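Local coordinates for protein BCL9 homolog (PDB 3ZPV), which acts as a transcription coactivator in Wnt signalling, the chain here being its HD1 domain, at residues 12-17 with 32-37. Residues are numbered along the deposited sequence; the frame is centred on the assembly and turned at random.
Sequences TQLANK and AYHCTQ
Leu-14 projects from helix 12-23 toward the side chains of Tyr-33 and His-34 on helix 30-35, and its two methyls are divided between the two rings. CD1 lies at the edge of the Tyr-33 ring, near its plane, 3.9 Å from Tyr-33 CE2. CD2 goes to the imidazole, 3.8 Å from His-34 CD2, and the two side chains cross at about a right angle. The leucine owes this reach to its first torsion: with CG opposite the backbone N (chi1 -161°), the branched end comes nearer to helix 30-35 than its CB direction alone would suggest. One turn on, Lys-17 contributes aliphatic carbons. Its CB lies 3.4 Å from Tyr-33 OH, and its carbonyl carbon stands over one face of the phenol, offset toward the rim; beyond CG the chain runs extended and carries the ammonium away from helix 30-35. Tyr-33 thus meets both residues, by van der Waals packing and without a hydrogen bond between the segments. Without the aromatic ring, as with an alanine at Tyr-33, a gap is likely to open between the helices, leaving Leu-14 CD1 and Lys-17 CB without their aromatic neighbour. The carbonyl oxygen of Tyr-33 accepts hydrogen bonds from both Thr-36 N and Thr-36 OG1, the latter at 3.0 Å. His-34 donates from NE2 to Val-9 O and packs edge-to-face with Phe-8 and Phe-10, tying helix 30-35 to strand 8-10. Ala-15 also touches Phe-10, while Thr-12 and Asn-16 hydrogen-bond to the chain of another protein in the assembly, probably the PHD finger of Pygopus. The contact thus joins the two helices of the HD1 domain, with helix 12-23 between that partner and helix 30-35 and strand 8-10 reached by both helices.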
loop_
_atom_site.group_PDB
_atom_site.type_symbol
_atom_site.label_atom_id
_atom_site.label_comp_id
_atom_site.label_asym_id
_atom_site.label_seq_id
_atom_site.Cartn_x
_atom_site.Cartn_y
_atom_site.Cartn_z
ATOM N N THR L 12 0.402 5.842 -2.056
ATOM C CA THR L 12 -0.698 5.491 -2.940
ATOM C C THR L 12 -0.347 5.838 -4.375
ATOM O O THR L 12 -0.546 5.037 -5.294
ATOM C CB THR L 12 -1.985 6.219 -2.555
ATOM O OG1 THR L 12 -2.433 5.747 -1.285
ATOM C CG2 THR L 12 -3.110 6.005 -3.617
ATOM N N GLN L 13 0.189 7.032 -4.570
ATOM C CA GLN L 13 0.518 7.511 -5.916
ATOM C C GLN L 13 1.534 6.594 -6.567
ATOM O O GLN L 13 1.377 6.166 -7.710
ATOM C CB GLN L 13 1.045 8.938 -5.823
ATOM C CG GLN L 13 1.170 9.703 -7.136
ATOM C CD GLN L 13 2.046 10.955 -6.883
ATOM O OE1 GLN L 13 1.662 11.639 -5.991
ATOM N NE2 GLN L 13 3.205 11.233 -7.553
ATOM N N LEU L 14 2.590 6.296 -5.831
ATOM C CA LEU L 14 3.657 5.446 -6.344
ATOM C C LEU L 14 3.155 4.005 -6.631
ATOM O O LEU L 14 3.510 3.419 -7.645
ATOM C CB LEU L 14 4.823 5.433 -5.364
ATOM C CG LEU L 14 6.166 4.980 -5.933
ATOM C CD1 LEU L 14 6.637 5.942 -7.006
ATOM C CD2 LEU L 14 7.202 4.878 -4.821
ATOM N N ALA L 15 2.299 3.471 -5.768
ATOM C CA ALA L 15 1.755 2.146 -6.008
ATOM C C ALA L 15 0.869 2.125 -7.257
ATOM O O ALA L 15 0.902 1.167 -8.026
ATOM C CB ALA L 15 0.971 1.658 -4.792
ATOM N N ASN L 16 0.058 3.165 -7.420
ATOM C CA ASN L 16 -0.799 3.300 -8.593
ATOM C C ASN L 16 0.002 3.383 -9.885
ATOM O O ASN L 16 -0.329 2.694 -10.861
ATOM C CB ASN L 16 -1.736 4.511 -8.446
ATOM C CG ASN L 16 -2.957 4.206 -7.588
ATOM O OD1 ASN L 16 -3.300 3.040 -7.348
ATOM N ND2 ASN L 16 -3.592 5.248 -7.099
ATOM N N LYS L 17 1.064 4.190 -9.900
ATOM C CA LYS L 17 1.921 4.275 -11.088
ATOM C C LYS L 17 2.655 2.977 -11.363
ATOM O O LYS L 17 2.760 2.544 -12.520
ATOM C CB LYS L 17 2.919 5.427 -10.979
ATOM C CG LYS L 17 2.348 6.721 -11.519
ATOM C CD LYS L 17 3.137 7.961 -11.114
ATOM C CE LYS L 17 2.273 9.188 -11.454
ATOM N NZ LYS L 17 2.784 10.468 -10.911
ATOM N N ALA L 32 10.436 -3.883 -9.140
ATOM C CA ALA L 32 11.302 -3.477 -10.250
ATOM C C ALA L 32 11.106 -1.999 -10.593
ATOM O O ALA L 32 12.079 -1.269 -10.846
ATOM C CB ALA L 32 11.044 -4.351 -11.473
ATOM N N TYR L 33 9.846 -1.569 -10.610
ATOM C CA TYR L 33 9.518 -0.173 -10.896
ATOM C C TYR L 33 10.103 0.756 -9.847
ATOM O O TYR L 33 10.629 1.818 -10.162
ATOM C CB TYR L 33 7.998 0.009 -10.972
ATOM C CG TYR L 33 7.535 1.460 -11.041
ATOM C CD1 TYR L 33 7.470 2.133 -12.244
ATOM C CD2 TYR L 33 7.145 2.138 -9.900
ATOM C CE1 TYR L 33 7.050 3.448 -12.312
ATOM C CE2 TYR L 33 6.715 3.459 -9.956
ATOM C CZ TYR L 33 6.681 4.115 -11.167
ATOM O OH TYR L 33 6.270 5.441 -11.237
ATOM N N HIS L 34 9.979 0.351 -8.588
ATOM C CA HIS L 34 10.443 1.148 -7.449
ATOM C C HIS L 34 11.952 1.401 -7.539
ATOM O O HIS L 34 12.393 2.520 -7.286
ATOM C CB HIS L 34 10.104 0.423 -6.143
ATOM C CG HIS L 34 10.215 1.262 -4.907
ATOM N ND1 HIS L 34 11.427 1.646 -4.367
ATOM C CD2 HIS L 34 9.261 1.753 -4.080
ATOM C CE1 HIS L 34 11.213 2.360 -3.273
ATOM N NE2 HIS L 34 9.907 2.434 -3.073
ATOM N N CYS L 35 12.706 0.385 -7.935
ATOM C CA CYS L 35 14.170 0.458 -8.023
ATOM C C CYS L 35 14.692 1.476 -9.022
ATOM O O CYS L 35 15.826 1.945 -8.893
ATOM C CB CYS L 35 14.757 -0.897 -8.395
ATOM S SG CYS L 35 14.656 -2.062 -7.031
ATOM N N THR L 36 13.865 1.817 -10.003
ATOM C CA THR L 36 14.165 2.875 -10.968
ATOM C C THR L 36 13.395 4.182 -10.633
ATOM O O THR L 36 12.950 4.876 -11.532
ATOM C CB THR L 36 13.790 2.417 -12.396
ATOM O OG1 THR L 36 12.365 2.485 -12.548
ATOM C CG2 THR L 36 14.276 0.973 -12.667
ATOM N N GLN L 37 13.229 4.522 -9.358
ATOM C CA GLN L 37 12.686 5.866 -9.009
ATOM C C GLN L 37 11.101 6.085 -8.964
ATOM O O GLN L 37 10.242 5.566 -9.737
ATOM C CB GLN L 37 13.459 6.953 -9.845
ATOM C CG GLN L 37 12.849 8.351 -9.878
ATOM C CD GLN L 37 13.137 9.061 -11.197
ATOM O OE1 GLN L 37 12.223 9.497 -11.916
ATOM N NE2 GLN L 37 14.414 9.176 -11.524
#